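Local coordinates for protein enoyl-CoA hydratase/carnithine racemase (Magnetospirillum magneticum, PDB 4NEK) that probably isomerises enoyl-CoA thioesters, shifting a double bond between the delta-3 and delta-2 positions, at residues S2-S7 with M18-K23; L52-Q57 with V95-G100; G89-V94 with I204-K209; A118-R123 with N174-G179; F124-I129 with E160-D165. All coordinates share one frame; numbering follows the deposited sequence.

Three of the five contacts, 1, 2 and 4, can be read along one mixed sheet. Contact 1 lies at the hairpin of strands 5-10 and 13-18, contact 2 joins the next two strands, 50-54 and 94-98, about 12 Å away between centres, and contact 4 adds 175-176 at the far edge. Contacts 1 and 2 share the probable bond between Met18 N and Leu54 O; contacts 2 and 4 meet through Val98 O and Ala119 N. Contact 3 ties the loop entering strand 94-98 to helix 198-208, closing a long loop of chain within which contacts 4 and 5 are nested. Contact 5 packs against contact 4 through Val164, and both touch the third subunit, so the sheet edge leads into the oligomer.

Contact 1: residues S2-S7 with M18-K23; sequences SELVLS and MNRPDK
Asn19 carries this contact with two hydrogen bonds, one from its side chain and one from its backbone, directed at consecutive carbonyls of the opposite segment. The amide nitrogen Asn19 ND2 meets Glu3 O at 2.9 Å, nearly along the C=O axis and close to the plane of its own amide. Asn19 N bonds to Leu4 O at 2.8 Å, but from above the carbonyl plane, with an N-H...O angle of only 142°. Because CG stands anti to the backbone N (chi1 -171°), the amide is carried across to Glu3 while the backbone serves Leu4. Leu4 CA answers with a C-H...O contact to Asn19 O at 3.5 Å.

Two leucines border this polar pair. Leu6 crosses Asn19 obliquely and rests CD1 against ND2 at 3.8 Å, whereas Leu4 lies alongside Arg20, its CD2 being 4.2 Å from Arg20 CB.

The arrangement continues the hairpin of strands 5-10 and 13-18 at one edge of the mixed sheet of the crotonase fold. Val5 and Met18, a selenomethionine here, form an antiparallel non-hydrogen-bonded pair with side chains on the same face: Val5 packs on Ala34 of helix 29-44, and Met18 on Leu27 and Phe60.

Further out, the Arg20 chain runs extended from CG to NE, and Lys23 CD lies over one face of its guanidinium, offset toward the rim. NH1 forms a salt bridge with Asp65 and a hydrogen bond with Ala26 O, while Arg20 N bonds to Asn25 OD1. Leu4 also touches Ile28 and Met31.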
# COMPACT_ATOMS: atom_id res chain seq x y z
N SER C 2 29.72 -21.22 -25.31
CA SER C 2 29.72 -19.74 -25.41
C SER C 2 30.22 -19.03 -24.17
O SER C 2 30.05 -19.56 -23.10
CB SER C 2 28.31 -19.20 -25.78
OG SER C 2 27.34 -19.58 -24.81
N GLU C 3 30.79 -17.82 -24.32
CA GLU C 3 31.19 -16.96 -23.17
C GLU C 3 30.04 -15.98 -22.85
O GLU C 3 30.09 -15.07 -21.97
CB GLU C 3 32.52 -16.22 -23.47
CG GLU C 3 33.74 -17.16 -23.70
CD GLU C 3 33.67 -18.00 -25.01
OE1 GLU C 3 33.97 -17.47 -26.10
OE2 GLU C 3 33.33 -19.23 -24.98
N LEU C 4 28.97 -16.24 -23.55
CA LEU C 4 27.72 -15.57 -23.35
C LEU C 4 26.98 -16.00 -22.09
O LEU C 4 26.07 -15.31 -21.68
CB LEU C 4 26.86 -15.83 -24.55
CG LEU C 4 27.40 -15.24 -25.86
CD1 LEU C 4 26.32 -15.37 -26.93
CD2 LEU C 4 27.84 -13.80 -25.75
N VAL C 5 27.38 -17.11 -21.47
CA VAL C 5 26.83 -17.53 -20.20
C VAL C 5 27.97 -17.98 -19.30
O VAL C 5 28.72 -18.83 -19.70
CB VAL C 5 25.88 -18.73 -20.39
CG1 VAL C 5 25.49 -19.35 -19.05
CG2 VAL C 5 24.65 -18.31 -21.15
N LEU C 6 28.07 -17.43 -18.10
CA LEU C 6 29.15 -17.75 -17.18
C LEU C 6 28.55 -18.49 -16.03
O LEU C 6 27.51 -18.12 -15.54
CB LEU C 6 29.80 -16.49 -16.64
CG LEU C 6 30.33 -15.55 -17.72
CD1 LEU C 6 30.77 -14.19 -17.18
CD2 LEU C 6 31.48 -16.21 -18.47
N SER C 7 29.22 -19.52 -15.58
CA SER C 7 28.73 -20.29 -14.49
C SER C 7 29.87 -20.71 -13.60
O SER C 7 30.90 -21.09 -14.08
CB SER C 7 28.04 -21.51 -15.02
OG SER C 7 27.39 -22.17 -13.97
N MSE C 18 24.08 -14.30 -17.27
CA MSE C 18 23.93 -14.02 -18.69
C MSE C 18 24.86 -12.90 -19.00
O MSE C 18 24.93 -11.92 -18.28
CB MSE C 18 22.52 -13.66 -19.02
CG MSE C 18 21.62 -14.87 -18.75
SE MSE C 18 19.70 -14.37 -18.96
CE MSE C 18 19.42 -13.46 -17.20
N ASN C 19 25.57 -13.06 -20.11
CA ASN C 19 26.69 -12.20 -20.43
C ASN C 19 26.78 -11.82 -21.91
O ASN C 19 27.71 -12.16 -22.59
CB ASN C 19 27.96 -12.89 -20.00
CG ASN C 19 29.18 -11.98 -20.09
OD1 ASN C 19 29.11 -10.81 -19.77
ND2 ASN C 19 30.28 -12.53 -20.51
N ARG C 20 25.77 -11.10 -22.37
CA ARG C 20 25.75 -10.50 -23.68
C ARG C 20 25.35 -9.04 -23.48
O ARG C 20 24.33 -8.58 -23.96
CB ARG C 20 24.75 -11.26 -24.54
CG ARG C 20 24.79 -10.91 -26.01
CD ARG C 20 23.74 -11.70 -26.76
NE ARG C 20 23.80 -11.43 -28.20
CZ ARG C 20 22.75 -11.37 -29.03
NH1 ARG C 20 21.51 -11.54 -28.62
NH2 ARG C 20 22.95 -11.10 -30.29
N PRO C 21 26.15 -8.33 -22.72
CA PRO C 21 25.68 -7.04 -22.22
C PRO C 21 25.43 -6.04 -23.31
O PRO C 21 24.59 -5.16 -23.14
CB PRO C 21 26.82 -6.55 -21.33
CG PRO C 21 28.00 -7.37 -21.71
CD PRO C 21 27.46 -8.70 -22.17
N ASP C 22 26.12 -6.19 -24.45
CA ASP C 22 25.94 -5.26 -25.56
C ASP C 22 24.54 -5.30 -26.14
O ASP C 22 24.12 -4.34 -26.72
CB ASP C 22 26.92 -5.54 -26.67
CG ASP C 22 28.32 -5.11 -26.32
OD1 ASP C 22 28.50 -4.32 -25.36
OD2 ASP C 22 29.25 -5.54 -27.04
N LYS C 23 23.83 -6.40 -26.00
CA LYS C 23 22.47 -6.46 -26.51
C LYS C 23 21.48 -6.66 -25.39
O LYS C 23 20.41 -7.26 -25.58
CB LYS C 23 22.37 -7.59 -27.52
CG LYS C 23 23.34 -7.43 -28.67
CD LYS C 23 22.64 -7.84 -29.96
CE LYS C 23 23.62 -8.02 -31.10
NZ LYS C 23 24.38 -6.77 -31.29

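Contact 2: residues L52-Q57 with V95-G100; sequences LILGSQ and VAAVRG
Strands 50-54 and 94-98 run parallel as neighbours in the central sheet of the crotonase fold, their short axes 18° apart. Ile53 supplies both rungs: Ile53 N donates to Val95 O at 2.8 Å, and Ile53 O accepts from Ala97 N at 3.1 Å, each nearly along the C=O axis. Leu52 holds CG anti to its backbone N (chi1 169°), which brings CD1 obliquely across Val95, 3.9 Å from CG1. Leu54 takes the other choice, with CG anti to the carbonyl carbon, and its CD2 still reaches Ala97 CB at 3.6 Å. On this side helix 179-194 packs Ala186 against Leu52 and Ala97.

Beyond the strands Arg99 spans the gap. Its CG sits in the crowded position between the backbone N and the carbonyl carbon (chi1 70°), and the chain bends at chi3, laying the guanidinium beneath a backbone carbonyl: Gln57 O stands 3.1 Å above its plane, over the centre. An alanine in place of Arg99 would probably lose the contact of the Gln57 carbonyl oxygen over the guanidinium face and the water link, loosening the join beyond the strand ends. That water lies in plane at the guanidinium edge, accepting from Arg99 NH1 at 2.8 Å and donating to Ser56 O at 2.9 Å.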
# COMPACT_ATOMS: atom_id res chain seq x y z
N LEU C 52 21.86 -19.17 -8.28
CA LEU C 52 21.68 -17.74 -8.33
C LEU C 52 21.84 -17.24 -9.77
O LEU C 52 22.90 -17.35 -10.35
CB LEU C 52 22.70 -17.06 -7.46
CG LEU C 52 22.80 -15.55 -7.61
CD1 LEU C 52 21.49 -14.92 -7.22
CD2 LEU C 52 23.87 -15.00 -6.70
N ILE C 53 20.77 -16.69 -10.34
CA ILE C 53 20.78 -16.23 -11.71
C ILE C 53 20.91 -14.74 -11.78
O ILE C 53 20.12 -14.04 -11.18
CB ILE C 53 19.47 -16.52 -12.40
CG1 ILE C 53 19.13 -17.98 -12.28
CG2 ILE C 53 19.53 -16.19 -13.88
CD1 ILE C 53 17.67 -18.17 -12.61
N LEU C 54 21.86 -14.30 -12.58
CA LEU C 54 22.22 -12.88 -12.69
C LEU C 54 22.28 -12.46 -14.15
O LEU C 54 22.43 -13.28 -15.04
CB LEU C 54 23.62 -12.64 -12.14
CG LEU C 54 23.80 -13.09 -10.69
CD1 LEU C 54 25.24 -12.88 -10.22
CD2 LEU C 54 22.86 -12.34 -9.79
N GLY C 55 22.21 -11.15 -14.36
CA GLY C 55 22.44 -10.60 -15.68
C GLY C 55 23.70 -9.77 -15.73
O GLY C 55 24.69 -10.03 -15.04
N SER C 56 23.67 -8.75 -16.59
CA SER C 56 24.80 -7.86 -16.77
C SER C 56 24.76 -6.86 -15.63
O SER C 56 23.92 -6.95 -14.72
CB SER C 56 24.71 -7.17 -18.11
OG SER C 56 23.80 -6.06 -18.08
N GLN C 57 25.64 -5.87 -15.70
CA GLN C 57 25.64 -4.82 -14.70
C GLN C 57 24.54 -3.83 -14.98
O GLN C 57 24.27 -2.98 -14.14
CB GLN C 57 27.00 -4.10 -14.63
CG GLN C 57 28.13 -4.95 -14.03
CD GLN C 57 27.69 -5.82 -12.84
OE1 GLN C 57 27.56 -7.03 -12.96
NE2 GLN C 57 27.42 -5.19 -11.71
N VAL C 95 17.40 -18.33 -6.96
CA VAL C 95 17.29 -16.93 -6.60
C VAL C 95 17.70 -16.13 -7.80
O VAL C 95 18.63 -16.51 -8.50
CB VAL C 95 18.29 -16.62 -5.47
CG1 VAL C 95 18.26 -15.12 -5.12
CG2 VAL C 95 17.99 -17.47 -4.25
N ALA C 96 16.99 -15.05 -8.08
CA ALA C 96 17.35 -14.20 -9.20
C ALA C 96 17.52 -12.76 -8.78
O ALA C 96 16.87 -12.33 -7.86
CB ALA C 96 16.28 -14.28 -10.25
N ALA C 97 18.41 -12.05 -9.45
CA ALA C 97 18.59 -10.65 -9.21
C ALA C 97 18.41 -9.98 -10.53
O ALA C 97 19.19 -10.21 -11.44
CB ALA C 97 19.98 -10.40 -8.67
N VAL C 98 17.40 -9.13 -10.64
CA VAL C 98 17.08 -8.48 -11.89
C VAL C 98 17.28 -7.00 -11.84
O VAL C 98 17.22 -6.40 -10.79
CB VAL C 98 15.65 -8.79 -12.30
CG1 VAL C 98 15.40 -10.28 -12.27
CG2 VAL C 98 14.64 -8.19 -11.36
N ARG C 99 17.46 -6.40 -13.00
CA ARG C 99 17.60 -4.95 -13.15
C ARG C 99 17.42 -4.57 -14.58
O ARG C 99 17.44 -5.43 -15.44
CB ARG C 99 18.99 -4.49 -12.70
CG ARG C 99 20.08 -4.94 -13.65
CD ARG C 99 21.40 -5.14 -12.95
NE ARG C 99 21.84 -3.90 -12.37
CZ ARG C 99 22.80 -3.79 -11.47
NH1 ARG C 99 23.50 -4.84 -11.05
NH2 ARG C 99 23.06 -2.59 -10.98
N GLY C 100 17.28 -3.28 -14.84
CA GLY C 100 17.07 -2.78 -16.19
C GLY C 100 15.97 -3.54 -16.91
O GLY C 100 14.88 -3.74 -16.37
O HOH W 1 23.55 -7.54 -11.94

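Contact 3: residues G89-V94 with I204-K209; sequences GARKPV and IKALMK
The Arg91 guanidinium has Ala206 CB over one face, 4.0 Å above its plane and displaced toward the rim, with NH2 the nearest atom. Bends at chi2 and chi3 fold the arginine back to the helix although its CB bond points away from it. The contact joins the loop entering strand 94-98, part of the crossover from the parallel strand 50-54 in the crotonase fold, to the last turn of helix 198-208.

Lys205 does most of the work. It starts with CG anti to the backbone N (chi1 174°) and stays extended to its tip, so the buried ammonium is delivered straight into the loop. Lys205 NZ bonds to Lys92 O at 2.8 Å and more weakly to Ala90 O at 3.2 Å, and Asp114 completes its surroundings with a salt bridge; the same carboxylate oxygen also takes a hydrogen bond from Val94 N. This setting of carboxylate and carbonyl oxygens would be expected to keep the lysine charged. A methionine here would probably forfeit both carbonyl bonds and the charge pairing, leaving Asp114 without this cation. A second subunit packs close by, its Met157 on Pro93.

The lysine shaft adds contacts of its own: CD lies 3.6 Å from Arg91 O. At the tip, NZ approaches Lys92 O from above the carbonyl plane, at a C=O...N angle of 124°.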
# COMPACT_ATOMS: atom_id res chain seq x y z
N GLY C 89 11.19 -27.13 -13.46
CA GLY C 89 11.34 -28.41 -12.77
C GLY C 89 12.52 -28.51 -11.80
O GLY C 89 12.73 -29.56 -11.19
N ALA C 90 13.29 -27.44 -11.62
CA ALA C 90 14.45 -27.54 -10.74
C ALA C 90 14.06 -27.84 -9.32
O ALA C 90 13.22 -27.15 -8.74
CB ALA C 90 15.26 -26.26 -10.77
N ARG C 91 14.68 -28.87 -8.75
CA ARG C 91 14.38 -29.29 -7.38
C ARG C 91 15.04 -28.38 -6.36
O ARG C 91 14.51 -28.13 -5.28
CB ARG C 91 14.80 -30.75 -7.18
CG ARG C 91 14.06 -31.74 -8.09
CD ARG C 91 12.73 -32.25 -7.52
NE ARG C 91 12.78 -32.79 -6.14
CZ ARG C 91 11.84 -33.53 -5.52
NH1 ARG C 91 12.04 -33.91 -4.26
NH2 ARG C 91 10.72 -33.91 -6.13
N LYS C 92 16.19 -27.86 -6.70
CA LYS C 92 16.90 -26.96 -5.81
C LYS C 92 16.41 -25.52 -5.96
O LYS C 92 15.87 -25.15 -6.98
CB LYS C 92 18.42 -27.01 -6.06
CG LYS C 92 19.00 -28.40 -5.87
CD LYS C 92 20.52 -28.49 -6.16
CE LYS C 92 20.98 -29.94 -6.06
NZ LYS C 92 22.41 -30.11 -6.33
N PRO C 93 16.61 -24.72 -4.94
CA PRO C 93 16.13 -23.36 -4.95
C PRO C 93 16.86 -22.49 -5.94
O PRO C 93 18.03 -22.73 -6.24
CB PRO C 93 16.46 -22.83 -3.54
CG PRO C 93 16.71 -24.04 -2.71
CD PRO C 93 17.21 -25.10 -3.65
N VAL C 94 16.15 -21.46 -6.39
CA VAL C 94 16.64 -20.58 -7.44
C VAL C 94 16.35 -19.13 -7.02
O VAL C 94 15.24 -18.78 -6.72
CB VAL C 94 15.90 -20.86 -8.74
CG1 VAL C 94 16.36 -19.94 -9.84
CG2 VAL C 94 16.07 -22.32 -9.16
N ILE C 204 10.44 -29.14 1.02
CA ILE C 204 9.57 -28.00 1.23
C ILE C 204 9.22 -27.36 -0.09
O ILE C 204 8.05 -27.04 -0.36
CB ILE C 204 10.22 -26.99 2.16
CG1 ILE C 204 10.23 -27.60 3.59
CG2 ILE C 204 9.45 -25.69 2.20
CD1 ILE C 204 10.93 -26.73 4.62
N LYS C 205 10.23 -27.17 -0.93
CA LYS C 205 9.98 -26.54 -2.23
C LYS C 205 9.04 -27.40 -3.05
O LYS C 205 8.11 -26.88 -3.66
CB LYS C 205 11.28 -26.28 -2.98
CG LYS C 205 11.05 -25.75 -4.36
CD LYS C 205 12.33 -25.26 -4.99
CE LYS C 205 12.04 -25.05 -6.46
NZ LYS C 205 13.15 -24.38 -7.16
N ALA C 206 9.25 -28.71 -3.02
CA ALA C 206 8.40 -29.61 -3.82
C ALA C 206 6.96 -29.59 -3.33
O ALA C 206 6.03 -29.54 -4.13
CB ALA C 206 8.94 -31.02 -3.79
N LEU C 207 6.77 -29.56 -2.03
CA LEU C 207 5.40 -29.41 -1.51
C LEU C 207 4.76 -28.08 -1.91
O LEU C 207 3.62 -28.03 -2.39
CB LEU C 207 5.39 -29.51 0.02
CG LEU C 207 5.58 -30.92 0.55
CD1 LEU C 207 5.92 -30.86 2.02
CD2 LEU C 207 4.35 -31.78 0.31
N MSE C 208 5.53 -27.00 -1.79
CA MSE C 208 5.01 -25.69 -2.17
C MSE C 208 4.56 -25.68 -3.58
O MSE C 208 3.61 -25.00 -3.91
CB MSE C 208 6.06 -24.61 -1.99
CG MSE C 208 6.20 -24.29 -0.50
SE MSE C 208 7.66 -23.02 -0.27
CE MSE C 208 6.80 -21.37 -0.88
N LYS C 209 5.26 -26.41 -4.43
CA LYS C 209 5.00 -26.37 -5.86
C LYS C 209 4.14 -27.51 -6.34
O LYS C 209 3.97 -27.70 -7.54
CB LYS C 209 6.32 -26.36 -6.60
CG LYS C 209 7.05 -25.07 -6.34
CD LYS C 209 8.32 -24.93 -7.12
CE LYS C 209 8.04 -24.79 -8.59
NZ LYS C 209 9.27 -24.36 -9.31

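Contact 4: residues A118-R123 with N174-G179; sequences AAPGTR and NGVVPG
Backbone hydrogen bonds come first. Ala118 N donates to Gly175 O at 3.1 Å, nearly along the C=O axis, and Ala118 O accepts from Val177 N at 2.9 Å in the carbonyl plane, so Ala118 pairs in parallel with Val176. Two C-H...O contacts extend the ladder: Val176 CA to Ala118 O at 3.2 Å, and Ala119 CA to Val177 O at 3.3 Å, the latter almost straight.

This is how the short strand 175-176 joins strand 115-118, closing the outer edge of the chain's mixed sheet in the crotonase fold. A type I turn from Ala119 to Thr122 then leads the chain off toward strand 123-125. Ala119 O holds the turn with two donors, Thr122 N at 3.1 Å and Thr122 OG1 at 2.6 Å, the hydroxyl lying in the carbonyl plane on a lone pair.

Apolar packing is centred on Pro120. Its ring crosses Val176 obliquely, CD being 4.0 Å from CG1, the methyl that stands anti to the backbone N. The same CD also lies against Val177 O at 3.2 Å. In the assembly, Phe162 of the third subunit packs on Pro120, while Arg151 of the second subunit bonds to Asn174 O.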
# COMPACT_ATOMS: atom_id res chain seq x y z
N ALA C 118 15.03 -7.05 -7.22
CA ALA C 118 15.10 -6.19 -8.37
C ALA C 118 15.66 -4.83 -8.04
O ALA C 118 15.45 -4.33 -6.95
CB ALA C 118 13.71 -5.99 -8.91
N ALA C 119 16.37 -4.23 -8.98
CA ALA C 119 16.89 -2.89 -8.79
C ALA C 119 15.83 -1.88 -9.09
O ALA C 119 14.88 -2.18 -9.81
CB ALA C 119 18.05 -2.65 -9.70
N PRO C 120 15.94 -0.68 -8.52
CA PRO C 120 14.98 0.41 -8.69
C PRO C 120 14.58 0.68 -10.13
O PRO C 120 13.38 0.86 -10.41
CB PRO C 120 15.73 1.61 -8.13
CG PRO C 120 16.53 1.03 -7.04
CD PRO C 120 16.97 -0.32 -7.53
N GLY C 121 15.50 0.69 -11.08
CA GLY C 121 15.00 0.96 -12.45
C GLY C 121 14.44 -0.21 -13.27
O GLY C 121 14.23 -0.09 -14.46
N THR C 122 14.13 -1.34 -12.65
CA THR C 122 13.74 -2.49 -13.46
C THR C 122 12.42 -2.28 -14.20
O THR C 122 11.44 -1.76 -13.65
CB THR C 122 13.61 -3.73 -12.61
OG1 THR C 122 14.79 -3.89 -11.81
CG2 THR C 122 13.42 -4.95 -13.44
N ARG C 123 12.41 -2.68 -15.46
CA ARG C 123 11.25 -2.54 -16.33
C ARG C 123 10.79 -3.93 -16.78
O ARG C 123 11.54 -4.65 -17.42
CB ARG C 123 11.63 -1.69 -17.49
CG ARG C 123 10.50 -1.23 -18.36
CD ARG C 123 11.06 -0.36 -19.50
NE ARG C 123 10.04 -0.23 -20.52
CZ ARG C 123 9.88 -1.03 -21.57
NH1 ARG C 123 10.69 -2.04 -21.79
NH2 ARG C 123 8.87 -0.82 -22.42
N ASN C 174 10.48 -10.22 -4.33
CA ASN C 174 10.44 -10.08 -2.93
C ASN C 174 10.70 -8.64 -2.53
O ASN C 174 10.25 -8.21 -1.47
CB ASN C 174 11.49 -10.94 -2.28
CG ASN C 174 11.17 -12.40 -2.37
OD1 ASN C 174 10.62 -12.98 -1.45
ND2 ASN C 174 11.48 -12.99 -3.47
N GLY C 175 11.47 -7.90 -3.31
CA GLY C 175 11.86 -6.58 -2.86
C GLY C 175 12.77 -5.85 -3.80
O GLY C 175 13.27 -6.41 -4.75
N VAL C 176 12.93 -4.57 -3.54
CA VAL C 176 13.70 -3.71 -4.35
C VAL C 176 14.97 -3.38 -3.62
O VAL C 176 14.92 -3.02 -2.49
CB VAL C 176 12.93 -2.44 -4.63
CG1 VAL C 176 13.74 -1.47 -5.50
CG2 VAL C 176 11.65 -2.80 -5.37
N VAL C 177 16.10 -3.44 -4.30
CA VAL C 177 17.41 -3.22 -3.70
C VAL C 177 18.25 -2.38 -4.64
O VAL C 177 18.31 -2.67 -5.82
CB VAL C 177 18.16 -4.53 -3.54
CG1 VAL C 177 19.50 -4.29 -2.88
CG2 VAL C 177 17.34 -5.51 -2.71
N PRO C 178 18.86 -1.31 -4.13
CA PRO C 178 19.76 -0.43 -4.92
C PRO C 178 20.78 -1.23 -5.72
O PRO C 178 21.35 -2.18 -5.21
CB PRO C 178 20.47 0.40 -3.85
CG PRO C 178 19.52 0.41 -2.68
CD PRO C 178 18.71 -0.87 -2.74
N GLY C 179 20.95 -0.88 -6.98
CA GLY C 179 21.80 -1.65 -7.88
C GLY C 179 23.18 -1.97 -7.34
O GLY C 179 23.66 -3.07 -7.52

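Contact 5: residues F124-I129 with E160-D165; sequences FHMPFI and EPFGVD
Phe124 and Phe162 lie with their ring planes only 12° apart, yet displaced so far along their planes that they barely overlap, the centroids being 5.3 Å apart. What sits over the Phe162 face is instead the CB of Phe124, a CH-pi contact 3.5 Å from the centroid. Phe162 adopts the crowded first torsion, its CG between the backbone N and the carbonyl carbon (chi1 60°), which folds the ring back over its partner's CB. Phe124, with CG anti to the carbonyl carbon, turns its own ring edge to Phe162 O, while its side chain crosses that of Val164 at about a right angle, CE1 lying 4.1 Å from Val164 CG1. The selenomethionine Met126 touches the Phe162 ring at the edge, CE lying 4.0 Å from CZ.

His125 is held between prolines. Pro161 CB stands 3.8 Å above one imidazole face, and Pro127 CB above the opposite one; NE2 bonds to Gly159 O, which would fix the ring's rotation.

In the backbone, Phe124 and Phe162 form a single antiparallel hydrogen-bonded bridge: Phe124 N to Phe162 O and Phe162 N to Phe124 O are both 2.8 Å. A water extends it, accepting from Met126 N and donating to Glu160 O at 2.7 Å. The Glu160 side chain reaches Lys192 of the fourth subunit in a salt bridge.

The bridge joins strand 123-125, part of the small parallel pair with 101-103 in the crotonase fold, to the lead-in of helix 164-169, where Gly163 is the N-cap residue. Beside the strand, helix 105-108 touches Phe124 and Met126, and helix 149-156 touches Met126 and Phe162.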
# COMPACT_ATOMS: atom_id res chain seq x y z
N PHE C 124 9.59 -4.33 -16.37
CA PHE C 124 9.08 -5.65 -16.67
C PHE C 124 8.14 -5.54 -17.85
O PHE C 124 7.41 -4.55 -17.96
CB PHE C 124 8.30 -6.21 -15.50
CG PHE C 124 9.10 -6.32 -14.24
CD1 PHE C 124 9.20 -5.24 -13.38
CD2 PHE C 124 9.79 -7.49 -13.94
CE1 PHE C 124 9.97 -5.33 -12.23
CE2 PHE C 124 10.54 -7.60 -12.80
CZ PHE C 124 10.63 -6.52 -11.94
N HIS C 125 8.15 -6.52 -18.76
CA HIS C 125 7.30 -6.40 -19.95
C HIS C 125 7.06 -7.75 -20.57
O HIS C 125 7.98 -8.50 -20.74
CB HIS C 125 7.97 -5.48 -20.96
CG HIS C 125 7.06 -4.93 -21.99
ND1 HIS C 125 7.51 -4.18 -23.05
CD2 HIS C 125 5.71 -5.03 -22.14
CE1 HIS C 125 6.49 -3.85 -23.82
NE2 HIS C 125 5.38 -4.34 -23.28
N MSE C 126 5.80 -8.02 -20.88
CA MSE C 126 5.40 -9.22 -21.60
C MSE C 126 4.64 -8.84 -22.86
O MSE C 126 3.43 -9.00 -22.92
CB MSE C 126 4.52 -10.04 -20.68
CG MSE C 126 5.42 -10.61 -19.60
SE MSE C 126 4.33 -11.32 -18.10
CE MSE C 126 5.45 -10.91 -16.53
N PRO C 127 5.35 -8.41 -23.91
CA PRO C 127 4.72 -7.85 -25.10
C PRO C 127 4.28 -8.85 -26.21
O PRO C 127 4.11 -8.44 -27.35
CB PRO C 127 5.85 -6.98 -25.65
CG PRO C 127 7.07 -7.82 -25.43
CD PRO C 127 6.80 -8.55 -24.11
N PHE C 128 4.04 -10.11 -25.86
CA PHE C 128 3.59 -11.13 -26.78
C PHE C 128 2.46 -10.68 -27.70
O PHE C 128 2.56 -10.83 -28.89
CB PHE C 128 3.14 -12.35 -26.00
CG PHE C 128 4.17 -12.82 -25.03
CD1 PHE C 128 5.30 -13.48 -25.49
CD2 PHE C 128 4.04 -12.56 -23.66
CE1 PHE C 128 6.27 -13.90 -24.58
CE2 PHE C 128 5.02 -12.95 -22.76
CZ PHE C 128 6.14 -13.61 -23.23
N ILE C 129 1.40 -10.13 -27.14
CA ILE C 129 0.29 -9.69 -27.94
C ILE C 129 0.71 -8.71 -29.03
O ILE C 129 0.15 -8.74 -30.13
CB ILE C 129 -0.82 -9.06 -27.08
CG1 ILE C 129 -2.04 -8.72 -27.93
CG2 ILE C 129 -0.35 -7.78 -26.40
CD1 ILE C 129 -2.60 -9.89 -28.72
N GLU C 160 1.24 -4.10 -21.70
CA GLU C 160 1.86 -2.94 -21.12
C GLU C 160 2.97 -3.27 -20.14
O GLU C 160 2.85 -4.19 -19.33
CB GLU C 160 0.83 -2.09 -20.42
CG GLU C 160 -0.02 -1.31 -21.40
CD GLU C 160 -1.12 -0.49 -20.71
OE1 GLU C 160 -1.26 -0.60 -19.46
OE2 GLU C 160 -1.84 0.24 -21.45
N PRO C 161 4.07 -2.51 -20.20
CA PRO C 161 5.16 -2.73 -19.28
C PRO C 161 4.79 -2.26 -17.91
O PRO C 161 3.87 -1.47 -17.77
CB PRO C 161 6.28 -1.88 -19.86
CG PRO C 161 5.63 -0.83 -20.62
CD PRO C 161 4.39 -1.47 -21.18
N PHE C 162 5.46 -2.77 -16.89
CA PHE C 162 5.18 -2.35 -15.53
C PHE C 162 6.46 -2.35 -14.76
O PHE C 162 7.49 -2.79 -15.28
CB PHE C 162 4.12 -3.25 -14.88
CG PHE C 162 4.50 -4.70 -14.79
CD1 PHE C 162 4.30 -5.56 -15.88
CD2 PHE C 162 5.07 -5.20 -13.64
CE1 PHE C 162 4.66 -6.91 -15.81
CE2 PHE C 162 5.45 -6.54 -13.56
CZ PHE C 162 5.24 -7.39 -14.65
N GLY C 163 6.38 -1.81 -13.53
CA GLY C 163 7.52 -1.47 -12.73
C GLY C 163 7.53 -2.23 -11.44
O GLY C 163 6.69 -3.10 -11.21
N VAL C 164 8.50 -1.87 -10.60
CA VAL C 164 8.72 -2.54 -9.34
C VAL C 164 7.57 -2.38 -8.36
O VAL C 164 7.37 -3.26 -7.51
CB VAL C 164 10.05 -2.09 -8.69
CG1 VAL C 164 11.23 -2.53 -9.55
CG2 VAL C 164 10.08 -0.56 -8.48
N ASP C 165 6.81 -1.30 -8.48
CA ASP C 165 5.63 -1.15 -7.67
C ASP C 165 4.65 -2.30 -7.84
O ASP C 165 4.28 -3.00 -6.90
CB ASP C 165 4.96 0.19 -7.93
CG ASP C 165 4.63 0.45 -9.43
OD1 ASP C 165 5.18 -0.18 -10.37
OD2 ASP C 165 3.74 1.31 -9.67
O HOH W 2 3.48 -6.72 -20.10